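PDB 6XJ9: agarase from Pseudoalteromonas fuliginea, which probably hydrolyses the beta-1,4-linkages of agarose, the red-algal galactan, as a glycoside hydrolase of family 50. Local coordinates for residues A[421-426]-A[444-449]; A[428-433]-A[753-758]. All blocks are in the same frame, centred on the assembly; numbering follows the deposited sequence.

In the fold
Interactions 1 and 2 illustrate how one helix is contacted along its side and at its end. Both are largely buried, their centres about 12 Å apart, and both involve helix 413-428: interaction 1 uses its flank, packed on the loop before strand 449-453, while interaction 2 uses its C-terminal exit, met by helix 745-763 from much later in the chain. The first is mainly aliphatic, with a salt bridge where it becomes partly exposed; the second is smaller and rests on one asparagine amide reaching one backbone carbonyl and the face of a phenylalanine ring. They join directly, since Leu-433 N makes a probable hydrogen bond to Pro-448 O and Met-425 packs on Leu-433.

Interaction 1 of 2, residues A[421-426]-A[444-449]; sequences TLDRMI and NQKVPY
With CG beside the backbone N (chi1 -68°), Leu-422 sends its methyls off the flank of helix 413-428 to Asn-444, while Lys-446, bent at its last two torsions, curls back to Asp-423. The partner is an Asx turn in the loop leading to strand 449-453, within the (beta/alpha)8-barrel expected of the GH50 family. Leu-422 CD2 lies 3.6 Å from Asn-444 OD1, the two side chains running past each other in opposite directions, and the same CD2 also touches Val-447 CG2. On the next turn Ile-426 slides along Val-447, its CD1 3.5 Å from Val-447 CG2. The salt bridge closes the more exposed border: Lys-446 NZ approaches Asp-423 OD1 nearly along the C-O bond at 2.8 Å, and a hydrogen bond to Ser-257 O helps fix the ammonium. The asparagine amide that Leu-422 packs against is held at both ends. ND2 donates to Val-447 O at 3.0 Å, in the plane of both groups, and also to Tyr-441 O. Asn-444 OD1 receives two backbone N-H groups: that of Lys-446, tilted 35° from the carbonyl plane, and, in that plane on a lone pair, Val-447 N at 2.7 Å from Asn-444 OD1.

Interaction 2 of 2, residues A[428-433]-A[753-758]; sequences WGFSSL and AMNESM
A polar contact between a helix side chain and a helix exit, this one lies where helix 413-428 ends and the chain turns inward beside strand 299-305, with helix 745-763 lying against the turn. Asn-755 does most of the work. Its CA stands 5.3 Å from the CA of Gly-429, and CG, beside the backbone N (chi1 -74°), carries the amide into the bend. There ND2 donates to Trp-428 O at 2.9 Å; the carbonyl lies close to the amide plane, although the donor is tilted 34° from the carbonyl's own plane. The same nitrogen sits 3.4 Å above one face of the Phe-430 ring, displaced toward the rim, with the amide and ring planes 74° apart. The opposite end of the amide, OD1, is hydrogen-bonded to Thr-303 OG1, which helps fix its rotation. Any CB on Gly-429 would run into Asn-755 CB, so the bare backbone is what allows the helix this close; Asn-755 CB lies 3.2 Å from Gly-429 O. An alanine in place of Asn-755 would probably leave Trp-428 O and Thr-303 OG1 without their amide partner and open a gap over the Phe-430 face. Farther along the helix, the Met-758 methyl CE reaches Ser-431 CB loosely, at 4.5 Å. The bend itself, with Gly-429 at positive phi and two bonds back into the last turn, is a Schellman motif, a classic helix C-terminal ending.

Interaction 1 of 2, residues A[421-426]-A[444-449]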
loop_
_atom_site.group_PDB
_atom_site.type_symbol
_atom_site.label_atom_id
_atom_site.label_comp_id
_atom_site.label_asym_id
_atom_site.label_seq_id
_atom_site.Cartn_x
_atom_site.Cartn_y
_atom_site.Cartn_z
ATOM N N THR A 421 -13.619 -8.070 17.701
ATOM C CA THR A 421 -12.220 -7.907 18.088
ATOM C C THR A 421 -11.488 -9.254 18.135
ATOM O O THR A 421 -10.427 -9.390 17.534
ATOM C CB THR A 421 -12.068 -7.092 19.375
ATOM O OG1 THR A 421 -12.596 -5.784 19.123
ATOM C CG2 THR A 421 -10.625 -6.970 19.823
ATOM N N LEU A 422 -12.039 -10.240 18.861
ATOM C CA LEU A 422 -11.419 -11.559 18.957
ATOM C C LEU A 422 -11.234 -12.164 17.568
ATOM O O LEU A 422 -10.159 -12.661 17.245
ATOM C CB LEU A 422 -12.254 -12.478 19.859
ATOM C CG LEU A 422 -12.279 -12.089 21.338
ATOM C CD1 LEU A 422 -13.353 -12.857 22.099
ATOM C CD2 LEU A 422 -10.905 -12.289 21.989
ATOM N N ASP A 423 -12.288 -12.098 16.744
ATOM C CA ASP A 423 -12.240 -12.627 15.389
ATOM C C ASP A 423 -11.182 -11.907 14.552
ATOM O O ASP A 423 -10.473 -12.545 13.770
ATOM C CB ASP A 423 -13.630 -12.652 14.745
ATOM C CG ASP A 423 -14.541 -13.703 15.363
ATOM O OD1 ASP A 423 -14.098 -14.383 16.301
ATOM O OD2 ASP A 423 -15.680 -13.832 14.896
ATOM N N ARG A 424 -11.088 -10.580 14.699
ATOM C CA ARG A 424 -10.083 -9.811 13.974
ATOM C C ARG A 424 -8.689 -10.323 14.319
ATOM O O ARG A 424 -7.876 -10.543 13.423
ATOM C CB ARG A 424 -10.171 -8.313 14.287
ATOM C CG ARG A 424 -11.222 -7.570 13.476
ATOM C CD ARG A 424 -11.602 -6.244 14.117
ATOM N NE ARG A 424 -12.355 -5.377 13.214
ATOM C CZ ARG A 424 -12.753 -4.147 13.531
ATOM N NH1 ARG A 424 -12.472 -3.649 14.722
ATOM N NH2 ARG A 424 -13.428 -3.423 12.656
ATOM N N MET A 425 -8.418 -10.508 15.617
ATOM C CA MET A 425 -7.113 -10.995 16.031
ATOM C C MET A 425 -6.839 -12.371 15.422
ATOM O O MET A 425 -5.732 -12.629 14.951
ATOM C CB MET A 425 -6.978 -11.042 17.558
ATOM C CG MET A 425 -7.167 -9.688 18.218
ATOM S SD MET A 425 -6.167 -8.405 17.419
ATOM C CE MET A 425 -7.125 -6.949 17.835
ATOM N N ILE A 426 -7.858 -13.243 15.398
ATOM C CA ILE A 426 -7.698 -14.547 14.771
ATOM C C ILE A 426 -7.346 -14.336 13.301
ATOM O O ILE A 426 -6.385 -14.923 12.805
ATOM C CB ILE A 426 -8.978 -15.420 14.888
ATOM C CG1 ILE A 426 -9.406 -15.736 16.328
ATOM C CG2 ILE A 426 -8.858 -16.672 14.024
ATOM C CD1 ILE A 426 -8.356 -16.409 17.178
ATOM N N ASN A 444 -12.459 -14.970 27.905
ATOM C CA ASN A 444 -12.524 -15.490 26.549
ATOM C C ASN A 444 -11.679 -16.762 26.482
ATOM O O ASN A 444 -10.705 -16.930 27.223
ATOM C CB ASN A 444 -12.206 -14.438 25.471
ATOM C CG ASN A 444 -10.813 -14.562 24.884
ATOM O OD1 ASN A 444 -10.591 -15.331 23.948
ATOM N ND2 ASN A 444 -9.866 -13.816 25.434
ATOM N N GLN A 445 -12.096 -17.674 25.612
ATOM C CA GLN A 445 -11.398 -18.938 25.448
ATOM C C GLN A 445 -11.045 -19.115 23.975
ATOM O O GLN A 445 -11.145 -20.219 23.448
ATOM C CB GLN A 445 -12.241 -20.092 26.004
ATOM C CG GLN A 445 -12.256 -20.166 27.529
ATOM C CD GLN A 445 -13.125 -21.280 28.067
ATOM O OE1 GLN A 445 -12.887 -22.458 27.831
ATOM N NE2 GLN A 445 -14.156 -20.912 28.805
ATOM N N LYS A 446 -10.588 -18.025 23.340
ATOM C CA LYS A 446 -10.324 -17.998 21.907
ATOM C C LYS A 446 -8.981 -17.333 21.595
ATOM O O LYS A 446 -8.301 -17.760 20.667
ATOM C CB LYS A 446 -11.423 -17.229 21.167
ATOM C CG LYS A 446 -12.644 -18.042 20.754
ATOM C CD LYS A 446 -13.879 -17.190 20.524
ATOM C CE LYS A 446 -13.680 -16.056 19.538
ATOM N NZ LYS A 446 -14.052 -16.445 18.156
ATOM N N VAL A 447 -8.630 -16.259 22.323
ATOM C CA VAL A 447 -7.369 -15.569 22.081
ATOM C C VAL A 447 -6.681 -15.332 23.421
ATOM O O VAL A 447 -7.268 -14.697 24.298
ATOM C CB VAL A 447 -7.563 -14.233 21.330
ATOM C CG1 VAL A 447 -6.232 -13.556 21.025
ATOM C CG2 VAL A 447 -8.376 -14.392 20.049
ATOM N N PRO A 448 -5.418 -15.798 23.597
ATOM C CA PRO A 448 -4.658 -15.557 24.827
ATOM C C PRO A 448 -4.444 -14.052 25.006
ATOM O O PRO A 448 -4.525 -13.295 24.035
ATOM C CB PRO A 448 -3.299 -16.242 24.577
ATOM C CG PRO A 448 -3.571 -17.214 23.451
ATOM C CD PRO A 448 -4.644 -16.565 22.605
ATOM N N TYR A 449 -4.188 -13.641 26.251
ATOM C CA TYR A 449 -4.160 -12.228 26.590
ATOM C C TYR A 449 -3.101 -11.981 27.660
ATOM O O TYR A 449 -2.713 -12.893 28.378
ATOM C CB TYR A 449 -5.545 -11.741 27.020
ATOM C CG TYR A 449 -6.043 -12.334 28.317
ATOM C CD1 TYR A 449 -6.784 -13.508 28.319
ATOM C CD2 TYR A 449 -5.768 -11.736 29.540
ATOM C CE1 TYR A 449 -7.245 -14.059 29.506
ATOM C CE2 TYR A 449 -6.214 -12.287 30.738
ATOM C CZ TYR A 449 -6.958 -13.454 30.717
ATOM O OH TYR A 449 -7.422 -14.008 31.884
#

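Interaction 2 of 2, residues A[428-433]-A[753-758]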
loop_
_atom_site.group_PDB
_atom_site.type_symbol
_atom_site.label_atom_id
_atom_site.label_comp_id
_atom_site.label_asym_id
_atom_site.label_seq_id
_atom_site.Cartn_x
_atom_site.Cartn_y
_atom_site.Cartn_z
ATOM N N TRP A 428 -6.268 -11.797 11.599
ATOM C CA TRP A 428 -5.045 -11.068 11.313
ATOM C C TRP A 428 -3.828 -11.887 11.728
ATOM O O TRP A 428 -2.701 -11.502 11.418
ATOM C CB TRP A 428 -5.055 -9.688 11.984
ATOM C CG TRP A 428 -6.212 -8.831 11.568
ATOM C CD1 TRP A 428 -7.005 -8.992 10.466
ATOM C CD2 TRP A 428 -6.697 -7.658 12.241
ATOM N NE1 TRP A 428 -7.977 -8.031 10.436
ATOM C CE2 TRP A 428 -7.809 -7.192 11.504
ATOM C CE3 TRP A 428 -6.313 -6.964 13.396
ATOM C CZ2 TRP A 428 -8.513 -6.043 11.868
ATOM C CZ3 TRP A 428 -7.016 -5.838 13.761
ATOM C CH2 TRP A 428 -8.101 -5.388 13.009
ATOM N N GLY A 429 -4.069 -13.003 12.435
ATOM C CA GLY A 429 -3.009 -13.930 12.799
ATOM C C GLY A 429 -2.321 -13.598 14.129
ATOM O O GLY A 429 -1.345 -14.243 14.503
ATOM N N PHE A 430 -2.824 -12.605 14.864
ATOM C CA PHE A 430 -2.153 -12.225 16.099
ATOM C C PHE A 430 -2.319 -13.332 17.147
ATOM O O PHE A 430 -3.417 -13.858 17.355
ATOM C CB PHE A 430 -2.653 -10.868 16.607
ATOM C CG PHE A 430 -2.126 -9.657 15.878
ATOM C CD1 PHE A 430 -0.765 -9.379 15.838
ATOM C CD2 PHE A 430 -2.988 -8.779 15.239
ATOM C CE1 PHE A 430 -0.279 -8.257 15.185
ATOM C CE2 PHE A 430 -2.499 -7.664 14.573
ATOM C CZ PHE A 430 -1.144 -7.401 14.552
ATOM N N SER A 431 -1.220 -13.624 17.852
ATOM C CA SER A 431 -1.181 -14.703 18.827
ATOM C C SER A 431 -1.832 -14.321 20.156
ATOM O O SER A 431 -2.079 -15.214 20.971
ATOM C CB SER A 431 0.221 -15.167 19.067
ATOM O OG SER A 431 0.946 -14.167 19.768
ATOM N N SER A 432 -2.049 -13.014 20.389
ATOM C CA SER A 432 -2.449 -12.531 21.707
ATOM C C SER A 432 -3.214 -11.216 21.606
ATOM O O SER A 432 -3.160 -10.540 20.584
ATOM C CB SER A 432 -1.233 -12.376 22.610
ATOM O OG SER A 432 -0.403 -11.302 22.170
ATOM N N LEU A 433 -3.933 -10.880 22.684
ATOM C CA LEU A 433 -4.337 -9.513 22.994
ATOM C C LEU A 433 -3.242 -8.930 23.877
ATOM O O LEU A 433 -2.794 -9.589 24.810
ATOM C CB LEU A 433 -5.653 -9.530 23.791
ATOM C CG LEU A 433 -6.877 -10.165 23.125
ATOM C CD1 LEU A 433 -8.024 -10.280 24.133
ATOM C CD2 LEU A 433 -7.335 -9.330 21.928
ATOM N N ALA A 753 0.742 -11.427 7.070
ATOM C CA ALA A 753 1.880 -12.071 6.438
ATOM C C ALA A 753 2.932 -12.359 7.504
ATOM O O ALA A 753 3.485 -13.453 7.550
ATOM C CB ALA A 753 2.438 -11.197 5.341
ATOM N N MET A 754 3.164 -11.369 8.369
ATOM C CA MET A 754 4.176 -11.464 9.410
ATOM C C MET A 754 3.854 -12.632 10.340
ATOM O O MET A 754 4.713 -13.453 10.624
ATOM C CB MET A 754 4.252 -10.171 10.228
ATOM C CG MET A 754 5.261 -10.244 11.358
ATOM S SD MET A 754 6.934 -10.518 10.726
ATOM C CE MET A 754 7.595 -11.566 12.015
ATOM N N ASN A 755 2.601 -12.688 10.810
ATOM C CA ASN A 755 2.155 -13.679 11.781
ATOM C C ASN A 755 2.187 -15.068 11.154
ATOM O O ASN A 755 2.452 -16.054 11.845
ATOM C CB ASN A 755 0.742 -13.369 12.288
ATOM C CG ASN A 755 0.685 -12.201 13.249
ATOM O OD1 ASN A 755 1.514 -12.100 14.158
ATOM N ND2 ASN A 755 -0.302 -11.331 13.078
ATOM N N GLU A 756 1.921 -15.128 9.842
ATOM C CA GLU A 756 1.882 -16.390 9.119
ATOM C C GLU A 756 3.270 -17.028 9.132
ATOM O O GLU A 756 3.412 -18.229 9.367
ATOM C CB GLU A 756 1.353 -16.168 7.694
ATOM C CG GLU A 756 1.188 -17.447 6.897
ATOM C CD GLU A 756 0.201 -18.425 7.512
ATOM O OE1 GLU A 756 -0.887 -17.984 7.929
ATOM O OE2 GLU A 756 0.541 -19.622 7.602
ATOM N N SER A 757 4.298 -16.204 8.910
ATOM C CA SER A 757 5.627 -16.722 8.642
ATOM C C SER A 757 6.496 -16.770 9.897
ATOM O O SER A 757 7.591 -17.324 9.838
ATOM C CB SER A 757 6.296 -15.951 7.529
ATOM O OG SER A 757 6.470 -14.598 7.916
ATOM N N MET A 758 6.013 -16.244 11.033
ATOM C CA MET A 758 6.923 -16.004 12.151
ATOM C C MET A 758 7.568 -17.283 12.681
ATOM O O MET A 758 8.764 -17.276 12.966
ATOM C CB MET A 758 6.302 -15.225 13.313
ATOM C CG MET A 758 5.114 -15.878 13.985
ATOM S SD MET A 758 4.335 -14.664 15.093
ATOM C CE MET A 758 2.798 -15.523 15.445
#